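Thiosulfate sulfurtransferase (Pseudomonas aeruginosa, PDB 1YT8) probably transfers a sulfur atom from thiosulfate to cyanide, as a four-repeat sulfurtransferase of the rhodanese family. Local coordinates at residues A[119-122]-A[123-126]; A[447-450]-A[451-455]; A[231-234]-A[235-238]; A[97-100]-A[101-104]. One frame throughout, in Å; residues are numbered along the deposited sequence.

Contact 1: A[119-122]-A[123-126]; sequences FGEL and VEAE
Val-123 lays its CG2 methyl over one face of the Phe-119 ring, a CH-pi contact one helical turn long in which the methyl sits 3.8 Å from the ring centroid. The approach is offset toward the rim, so CE2 and CZ are touched first, CG2 to CZ being 3.5 Å. With CG1 set opposite the backbone N (chi1 173°), the valine keeps CG2 on the side of the preceding turn. This is the tight half of the contact. Helices 197-208 and 334-344 close over both residues, and Phe-119 also meets the ring of Phe-526 edge to face.

The other flank is looser. Leu-122 and Glu-126 run side by side, CD1 to CG 4.0 Å. Glu-126 sets its CG beside its own backbone N (chi1 -64°), which brings CG to 3.2 Å from Leu-122 O; the chain then bends at the second torsion.

On the far side of the helix from the ring, two carboxylates converge, Glu-121 OE1 standing 4.4 Å from Glu-124 OE1. Their mutual repulsion is presumably offset by Arg-196, which forms a salt bridge with each. Regular bonds such as Glu-126 N to Leu-122 O (2.9 Å) hold the turns in step. The pattern is that of a helix packed on its neighbours through Phe-119 and Val-123, with Ala-125 and Glu-126 toward solvent; its acidic i, i+3 pair holds Arg-196, a residue of the sulfite pocket.

Contact 2: A[447-450]-A[451-455]; sequences VAEV and QALSG
The flat amide of Gln-451 has Val-447 over one of its faces: methyl CG1 stands above the middle of the group, 3.8 Å from Gln-451 CD. Toward the amide's rim, OE1 meets the backbone of the previous turn, 3.6 Å from Ala-448 CA. The second flat group, the carboxylate of Glu-449, is met at one oxygen, where OE2 lies 3.6 Å from CD1 of Leu-453. These two side chains run alongside one another in the same direction, and the aliphatic part joins in, Glu-449 CG to Leu-453 CD1 being 3.7 Å. Because the glutamate chain is extended, its other oxygen, OE1, is carried on to a salt bridge with Arg-82, a long way off in sequence.

At the end of the helix the chemistry changes. Ser-454 places OG between its own backbone N and carbonyl carbon (chi1 72°), and from there the hydroxyl donates to Val-450 O over 2.8 Å. The same oxygen takes the amide of Ser-454 at 2.9 Å; the two donors arrive from opposite faces of the carbonyl plane, so one acceptor is gripped twice. OG also bonds Lys-456 N, just beyond the turn. Gly-455 then leaves the helix with positive phi (68°), its N still reaching Gln-451 O.

Val-447 and Val-450 turn instead to strands 432-436 and 458-461. Helix 441-454 is thus the connection of a beta-alpha-beta crossover in a rhodanese-like domain, ended by a serine and a glycine.

Contact 3: A[231-234]-A[235-238]; sequences QLEH and GQTR
Glu-233 OE1 is the polar atom on which this loop closes. Arg-238 NH2 reaches it over 3.0 Å, in a nearly straight salt-bridge hydrogen bond of 162°, and a water donates to it at 2.6 Å. The backbone N of Gly-165 supplies a further bond. The arginine NH2 uses the syn lone pair of OE1, on the side of the other carboxylate oxygen, and the carboxylate and guanidinium planes are only 13° apart. Even so, the pairing is not the symmetrical two-oxygen kind: both terminal nitrogens turn to the same oxygen, and the bond from NH1 to Glu-233 OE1 is weak at 3.5 Å.

NH1 has sounder partners. It donates to the water at 3.0 Å, so the water links the two charged groups a second time, and it also bonds Gly-166 O. The extended arginine, straight from CG to NE, crosses the glutamate at about a right angle, presenting the edge of the guanidinium to the carboxylate.

Inside the curve thus formed, the CB of Glu-233 rests against CG of Gln-236 at 3.8 Å. The chain turns between them at Gly-235, whose phi is positive (66°). His-234 points the other way, and its ND1 bonds Thr-160 O.

The segment has no helix or strand to stiffen it, yet Glu-233 and Arg-238 pair with each other and also bond the backbone of Gly-165 and Gly-166. The chemistry implies a surface loop fastened by an ion pair together with backbone bonds to residues such as Ser-162 and Ser-168, with a water bridging the two charged groups.

Contact 4: A[97-100]-A[101-104]; sequences GLSG and WRNA
Arg-102 curls back over the turn that precedes it, toward Ser-99 and Leu-98. Its CB starts close to the helix backbone, 3.7 Å from Ser-99 O and 3.8 Å from Leu-98 O. CG continues opposite the backbone N (chi1 -179°), and the chain runs on through CD until a bend at chi3 (-61°) swings the guanidinium toward the start of the helix. There the two terminal nitrogens part company. NH1 comes to 3.5 Å from Ser-99 OG, which lies at the edge of the guanidinium and in its plane, and equally close to Ser-99 CA. NH2 settles beside leucine carbon, 3.9 Å from Leu-98 CD2, the two side chains crossing at a slant. The hydroxyl of Ser-99 is itself hydrogen-bonded to Asp-71 OD1, so the arginine tip lies close to a serine already engaged with an acid.

Helix 97-103 is the short one that follows strand 91-94 in the first rhodanese-like domain, an alpha/beta fold built on a parallel sheet. Gly-97, at positive phi, accepts through its carbonyl oxygen from Trp-101 N at 3.2 Å.

The other faces of the helix carry different groups. Trp-101 is buried: its indole leads away from the first turn, donates through NE1 to Glu-107 O and meets Phe-11 edge to face. On the solvent side Asn-103 folds over the carbonyl of Ser-99, its CG 3.0 Å from that oxygen, while its backbone N makes the regular bond to the same Ser-99 O at 2.8 Å.

In the fold
All four contacts are local, three along helices and one around a loop. Contacts 1, 2 and 4 are partly buried: each buries apolar side chains against the protein, but what faces solvent differs: alanines and a leucine in contact 2, arginine and asparagine in contact 4. Contact 3 is a surface contact with no buried residue, whose side-chain chemistry is mainly a salt bridge and a water. Contacts 2 and 4 lie on helices of different rhodanese-like domains, whereas contact 1 occupies helix 114-127, next in the chain after the helix of contact 4. Acids are employed differently: contact 1 directs two at one arginine, contact 2 sends one to Arg-82, and contact 3 pairs its own within the loop.

Contact 1: A[119-122]-A[123-126]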
loop_
_atom_site.group_PDB
_atom_site.type_symbol
_atom_site.label_atom_id
_atom_site.label_comp_id
_atom_site.label_asym_id
_atom_site.label_seq_id
_atom_site.Cartn_x
_atom_site.Cartn_y
_atom_site.Cartn_z
ATOM N N PHE A 119 -7.692 10.528 -7.887
ATOM C CA PHE A 119 -7.384 11.888 -7.453
ATOM C C PHE A 119 -6.297 12.481 -8.348
ATOM O O PHE A 119 -6.348 13.657 -8.703
ATOM C CB PHE A 119 -6.896 11.914 -6.001
ATOM C CG PHE A 119 -6.435 13.278 -5.554
ATOM C CD1 PHE A 119 -7.351 14.312 -5.376
ATOM C CD2 PHE A 119 -5.084 13.542 -5.361
ATOM C CE1 PHE A 119 -6.928 15.597 -5.013
ATOM C CE2 PHE A 119 -4.648 14.822 -4.999
ATOM C CZ PHE A 119 -5.578 15.853 -4.825
ATOM N N GLY A 120 -5.311 11.663 -8.708
ATOM C CA GLY A 120 -4.240 12.142 -9.564
ATOM C C GLY A 120 -4.771 12.663 -10.887
ATOM O O GLY A 120 -4.320 13.698 -11.394
ATOM N N GLU A 121 -5.737 11.950 -11.452
ATOM C CA GLU A 121 -6.324 12.360 -12.716
ATOM C C GLU A 121 -7.108 13.657 -12.534
ATOM O O GLU A 121 -7.135 14.497 -13.433
ATOM C CB GLU A 121 -7.240 11.260 -13.266
ATOM C CG GLU A 121 -6.511 9.972 -13.672
ATOM C CD GLU A 121 -5.391 10.206 -14.679
ATOM O OE1 GLU A 121 -5.572 11.040 -15.597
ATOM O OE2 GLU A 121 -4.334 9.546 -14.562
ATOM N N LEU A 122 -7.741 13.813 -11.372
ATOM C CA LEU A 122 -8.510 15.023 -11.069
ATOM C C LEU A 122 -7.586 16.238 -11.015
ATOM O O LEU A 122 -7.948 17.328 -11.478
ATOM C CB LEU A 122 -9.238 14.875 -9.729
ATOM C CG LEU A 122 -10.153 16.036 -9.317
ATOM C CD1 LEU A 122 -11.302 16.164 -10.322
ATOM C CD2 LEU A 122 -10.706 15.785 -7.923
ATOM N N VAL A 123 -6.398 16.052 -10.444
ATOM C CA VAL A 123 -5.429 17.135 -10.356
ATOM C C VAL A 123 -5.046 17.614 -11.758
ATOM O O VAL A 123 -5.063 18.821 -12.026
ATOM C CB VAL A 123 -4.159 16.698 -9.567
ATOM C CG1 VAL A 123 -3.086 17.780 -9.642
ATOM C CG2 VAL A 123 -4.520 16.444 -8.100
ATOM N N GLU A 124 -4.718 16.688 -12.660
ATOM C CA GLU A 124 -4.347 17.091 -14.016
ATOM C C GLU A 124 -5.519 17.755 -14.725
ATOM O O GLU A 124 -5.347 18.746 -15.436
ATOM C CB GLU A 124 -3.880 15.900 -14.863
ATOM C CG GLU A 124 -3.285 16.346 -16.204
ATOM C CD GLU A 124 -2.868 15.196 -17.101
ATOM O OE1 GLU A 124 -3.756 14.518 -17.660
ATOM O OE2 GLU A 124 -1.649 14.969 -17.246
ATOM N N ALA A 125 -6.712 17.205 -14.536
ATOM C CA ALA A 125 -7.901 17.763 -15.175
ATOM C C ALA A 125 -8.168 19.197 -14.710
ATOM O O ALA A 125 -8.525 20.066 -15.511
ATOM C CB ALA A 125 -9.111 16.882 -14.878
ATOM N N GLU A 126 -7.980 19.443 -13.417
ATOM C CA GLU A 126 -8.230 20.761 -12.842
ATOM C C GLU A 126 -7.107 21.778 -12.994
ATOM O O GLU A 126 -7.366 22.960 -13.224
ATOM C CB GLU A 126 -8.562 20.628 -11.353
ATOM C CG GLU A 126 -9.844 19.865 -11.065
ATOM C CD GLU A 126 -11.057 20.521 -11.686
ATOM O OE1 GLU A 126 -11.342 21.687 -11.344
ATOM O OE2 GLU A 126 -11.724 19.872 -12.520
#

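Contact 2: A[447-450]-A[451-455]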
loop_
_atom_site.group_PDB
_atom_site.type_symbol
_atom_site.label_atom_id
_atom_site.label_comp_id
_atom_site.label_asym_id
_atom_site.label_seq_id
_atom_site.Cartn_x
_atom_site.Cartn_y
_atom_site.Cartn_z
ATOM N N VAL A 447 -3.411 -22.795 12.313
ATOM C CA VAL A 447 -3.393 -24.100 12.968
ATOM C C VAL A 447 -4.780 -24.613 13.359
ATOM O O VAL A 447 -5.149 -25.737 13.013
ATOM C CB VAL A 447 -2.488 -24.079 14.227
ATOM C CG1 VAL A 447 -2.573 -25.416 14.961
ATOM C CG2 VAL A 447 -1.047 -23.802 13.816
ATOM N N ALA A 448 -5.547 -23.793 14.071
ATOM C CA ALA A 448 -6.877 -24.194 14.516
ATOM C C ALA A 448 -7.795 -24.640 13.383
ATOM O O ALA A 448 -8.523 -25.628 13.521
ATOM C CB ALA A 448 -7.532 -23.058 15.307
ATOM N N GLU A 449 -7.771 -23.921 12.266
ATOM C CA GLU A 449 -8.621 -24.279 11.138
ATOM C C GLU A 449 -8.183 -25.589 10.492
ATOM O O GLU A 449 -9.013 -26.423 10.136
ATOM C CB GLU A 449 -8.634 -23.176 10.075
ATOM C CG GLU A 449 -9.732 -23.409 9.050
ATOM C CD GLU A 449 -9.845 -22.323 8.002
ATOM O OE1 GLU A 449 -9.355 -21.196 8.227
ATOM O OE2 GLU A 449 -10.451 -22.606 6.949
ATOM N N VAL A 450 -6.880 -25.777 10.334
ATOM C CA VAL A 450 -6.402 -27.012 9.730
ATOM C C VAL A 450 -6.788 -28.199 10.618
ATOM O O VAL A 450 -7.197 -29.251 10.122
ATOM C CB VAL A 450 -4.872 -26.985 9.514
ATOM C CG1 VAL A 450 -4.414 -28.313 8.937
ATOM C CG2 VAL A 450 -4.502 -25.845 8.552
ATOM N N GLN A 451 -6.675 -28.026 11.930
ATOM C CA GLN A 451 -7.043 -29.096 12.853
ATOM C C GLN A 451 -8.526 -29.413 12.724
ATOM O O GLN A 451 -8.922 -30.576 12.691
ATOM C CB GLN A 451 -6.754 -28.693 14.299
ATOM C CG GLN A 451 -5.294 -28.501 14.629
ATOM C CD GLN A 451 -5.103 -27.997 16.039
ATOM O OE1 GLN A 451 -5.695 -26.992 16.429
ATOM N NE2 GLN A 451 -4.275 -28.688 16.814
ATOM N N ALA A 452 -9.346 -28.368 12.650
ATOM C CA ALA A 452 -10.793 -28.542 12.538
ATOM C C ALA A 452 -11.210 -29.239 11.247
ATOM O O ALA A 452 -12.023 -30.168 11.264
ATOM C CB ALA A 452 -11.493 -27.187 12.648
ATOM N N LEU A 453 -10.645 -28.798 10.128
ATOM C CA LEU A 453 -10.980 -29.378 8.832
ATOM C C LEU A 453 -10.446 -30.795 8.618
ATOM O O LEU A 453 -11.107 -31.619 7.981
ATOM C CB LEU A 453 -10.465 -28.470 7.705
ATOM C CG LEU A 453 -11.092 -27.077 7.612
ATOM C CD1 LEU A 453 -10.245 -26.191 6.699
ATOM C CD2 LEU A 453 -12.524 -27.194 7.090
ATOM N N SER A 454 -9.265 -31.087 9.153
ATOM C CA SER A 454 -8.662 -32.405 8.952
ATOM C C SER A 454 -8.858 -33.426 10.063
ATOM O O SER A 454 -8.904 -34.628 9.796
ATOM C CB SER A 454 -7.160 -32.263 8.699
ATOM O OG SER A 454 -6.479 -31.909 9.891
ATOM N N GLY A 455 -8.953 -32.955 11.302
ATOM C CA GLY A 455 -9.105 -33.872 12.415
ATOM C C GLY A 455 -7.819 -34.661 12.591
ATOM O O GLY A 455 -7.812 -35.739 13.188
#

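Contact 3: A[231-234]-A[235-238]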
loop_
_atom_site.group_PDB
_atom_site.type_symbol
_atom_site.label_atom_id
_atom_site.label_comp_id
_atom_site.label_asym_id
_atom_site.label_seq_id
_atom_site.Cartn_x
_atom_site.Cartn_y
_atom_site.Cartn_z
ATOM N N GLN A 231 14.122 2.914 -25.148
ATOM C CA GLN A 231 14.834 2.006 -24.252
ATOM C C GLN A 231 14.910 2.392 -22.778
ATOM O O GLN A 231 15.293 3.501 -22.430
ATOM C CB GLN A 231 16.252 1.793 -24.798
ATOM C CG GLN A 231 17.109 0.792 -24.029
ATOM C CD GLN A 231 16.592 -0.630 -24.139
ATOM O OE1 GLN A 231 16.266 -1.101 -25.232
ATOM N NE2 GLN A 231 16.526 -1.328 -23.007
ATOM N N LEU A 232 14.558 1.443 -21.919
ATOM C CA LEU A 232 14.605 1.643 -20.478
ATOM C C LEU A 232 15.940 1.136 -19.951
ATOM O O LEU A 232 16.588 0.303 -20.585
ATOM C CB LEU A 232 13.475 0.863 -19.795
ATOM C CG LEU A 232 12.045 1.354 -20.032
ATOM C CD1 LEU A 232 11.050 0.326 -19.499
ATOM C CD2 LEU A 232 11.854 2.703 -19.346
ATOM N N GLU A 233 16.356 1.651 -18.801
ATOM C CA GLU A 233 17.588 1.200 -18.178
ATOM C C GLU A 233 17.145 0.326 -17.009
ATOM O O GLU A 233 15.968 0.330 -16.644
ATOM C CB GLU A 233 18.421 2.388 -17.692
ATOM C CG GLU A 233 18.849 3.313 -18.820
ATOM C CD GLU A 233 19.909 4.316 -18.398
ATOM O OE1 GLU A 233 19.767 4.935 -17.322
ATOM O OE2 GLU A 233 20.882 4.492 -19.159
ATOM N N HIS A 234 18.071 -0.426 -16.424
ATOM C CA HIS A 234 17.713 -1.312 -15.323
ATOM C C HIS A 234 18.832 -1.377 -14.297
ATOM O O HIS A 234 20.002 -1.231 -14.647
ATOM C CB HIS A 234 17.439 -2.722 -15.866
ATOM C CG HIS A 234 16.458 -2.755 -16.996
ATOM N ND1 HIS A 234 15.094 -2.715 -16.800
ATOM C CD2 HIS A 234 16.643 -2.798 -18.338
ATOM C CE1 HIS A 234 14.482 -2.733 -17.971
ATOM N NE2 HIS A 234 15.399 -2.784 -18.921
ATOM N N GLY A 235 18.467 -1.599 -13.036
ATOM C CA GLY A 235 19.456 -1.707 -11.977
ATOM C C GLY A 235 20.217 -0.428 -11.688
ATOM O O GLY A 235 21.302 -0.459 -11.098
ATOM N N GLN A 236 19.657 0.704 -12.096
ATOM C CA GLN A 236 20.310 1.982 -11.865
ATOM C C GLN A 236 20.332 2.334 -10.382
ATOM O O GLN A 236 19.549 1.794 -9.593
ATOM C CB GLN A 236 19.622 3.077 -12.674
ATOM C CG GLN A 236 19.710 2.848 -14.178
ATOM C CD GLN A 236 21.128 2.570 -14.645
ATOM O OE1 GLN A 236 21.451 1.455 -15.066
ATOM N NE2 GLN A 236 21.982 3.580 -14.571
ATOM N N THR A 237 21.225 3.252 -10.012
ATOM C CA THR A 237 21.391 3.642 -8.619
ATOM C C THR A 237 21.500 5.153 -8.371
ATOM O O THR A 237 21.875 5.569 -7.277
ATOM C CB THR A 237 22.651 2.964 -8.022
ATOM O OG1 THR A 237 23.809 3.399 -8.744
ATOM C CG2 THR A 237 22.553 1.446 -8.139
ATOM N N ARG A 238 21.191 5.971 -9.374
ATOM C CA ARG A 238 21.262 7.420 -9.191
ATOM C C ARG A 238 20.197 7.809 -8.177
ATOM O O ARG A 238 19.040 7.399 -8.289
ATOM C CB ARG A 238 21.012 8.148 -10.511
ATOM C CG ARG A 238 21.820 7.595 -11.667
ATOM C CD ARG A 238 21.766 8.522 -12.871
ATOM N NE ARG A 238 22.215 7.839 -14.079
ATOM C CZ ARG A 238 21.455 7.018 -14.797
ATOM N NH1 ARG A 238 20.200 6.784 -14.436
ATOM N NH2 ARG A 238 21.953 6.422 -15.874
HETATM O O HOH W 1 17.870 5.227 -15.578
#

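Contact 4: A[97-100]-A[101-104]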
loop_
_atom_site.group_PDB
_atom_site.type_symbol
_atom_site.label_atom_id
_atom_site.label_comp_id
_atom_site.label_asym_id
_atom_site.label_seq_id
_atom_site.Cartn_x
_atom_site.Cartn_y
_atom_site.Cartn_z
ATOM N N GLY A 97 -23.544 -8.254 -0.516
ATOM C CA GLY A 97 -22.142 -8.271 -0.896
ATOM C C GLY A 97 -21.864 -7.343 -2.065
ATOM O O GLY A 97 -22.548 -6.333 -2.237
ATOM N N LEU A 98 -20.866 -7.687 -2.875
ATOM C CA LEU A 98 -20.503 -6.874 -4.030
ATOM C C LEU A 98 -21.696 -6.656 -4.962
ATOM O O LEU A 98 -21.930 -5.541 -5.434
ATOM C CB LEU A 98 -19.362 -7.537 -4.810
ATOM C CG LEU A 98 -18.879 -6.793 -6.061
ATOM C CD1 LEU A 98 -18.156 -5.513 -5.650
ATOM C CD2 LEU A 98 -17.951 -7.691 -6.869
ATOM N N SER A 99 -22.451 -7.720 -5.223
ATOM C CA SER A 99 -23.610 -7.623 -6.103
ATOM C C SER A 99 -24.657 -6.685 -5.522
ATOM O O SER A 99 -25.378 -6.010 -6.260
ATOM C CB SER A 99 -24.214 -9.012 -6.337
ATOM O OG SER A 99 -23.326 -9.815 -7.097
ATOM N N GLY A 100 -24.737 -6.644 -4.196
ATOM C CA GLY A 100 -25.690 -5.769 -3.540
ATOM C C GLY A 100 -25.341 -4.320 -3.827
ATOM O O GLY A 100 -26.218 -3.498 -4.083
ATOM N N TRP A 101 -24.048 -4.009 -3.790
ATOM C CA TRP A 101 -23.578 -2.655 -4.055
ATOM C C TRP A 101 -23.909 -2.256 -5.494
ATOM O O TRP A 101 -24.437 -1.170 -5.749
ATOM C CB TRP A 101 -22.066 -2.580 -3.816
ATOM C CG TRP A 101 -21.489 -1.205 -3.976
ATOM C CD1 TRP A 101 -21.155 -0.582 -5.145
ATOM C CD2 TRP A 101 -21.186 -0.278 -2.926
ATOM N NE1 TRP A 101 -20.658 0.678 -4.887
ATOM C CE2 TRP A 101 -20.667 0.890 -3.533
ATOM C CE3 TRP A 101 -21.302 -0.321 -1.529
ATOM C CZ2 TRP A 101 -20.264 2.008 -2.789
ATOM C CZ3 TRP A 101 -20.900 0.793 -0.787
ATOM C CH2 TRP A 101 -20.387 1.940 -1.422
ATOM N N ARG A 102 -23.598 -3.147 -6.429
ATOM C CA ARG A 102 -23.860 -2.908 -7.840
ATOM C C ARG A 102 -25.355 -2.714 -8.099
ATOM O O ARG A 102 -25.760 -1.756 -8.757
ATOM C CB ARG A 102 -23.345 -4.090 -8.675
ATOM C CG ARG A 102 -23.546 -3.921 -10.173
ATOM C CD ARG A 102 -23.215 -5.191 -10.951
ATOM N NE ARG A 102 -21.823 -5.601 -10.792
ATOM C CZ ARG A 102 -21.423 -6.629 -10.049
ATOM N NH1 ARG A 102 -22.309 -7.361 -9.390
ATOM N NH2 ARG A 102 -20.133 -6.927 -9.968
ATOM N N ASN A 103 -26.170 -3.622 -7.569
ATOM C CA ASN A 103 -27.616 -3.563 -7.770
ATOM C C ASN A 103 -28.278 -2.313 -7.205
ATOM O O ASN A 103 -29.330 -1.888 -7.690
ATOM C CB ASN A 103 -28.285 -4.810 -7.179
ATOM C CG ASN A 103 -27.860 -6.082 -7.881
ATOM O OD1 ASN A 103 -27.509 -6.061 -9.060
ATOM N ND2 ASN A 103 -27.901 -7.201 -7.164
ATOM N N ALA A 104 -27.666 -1.729 -6.181
ATOM C CA ALA A 104 -28.209 -0.526 -5.561
ATOM C C ALA A 104 -27.817 0.724 -6.348
ATOM O O ALA A 104 -28.225 1.837 -6.009
ATOM C CB ALA A 104 -27.720 -0.420 -4.120
#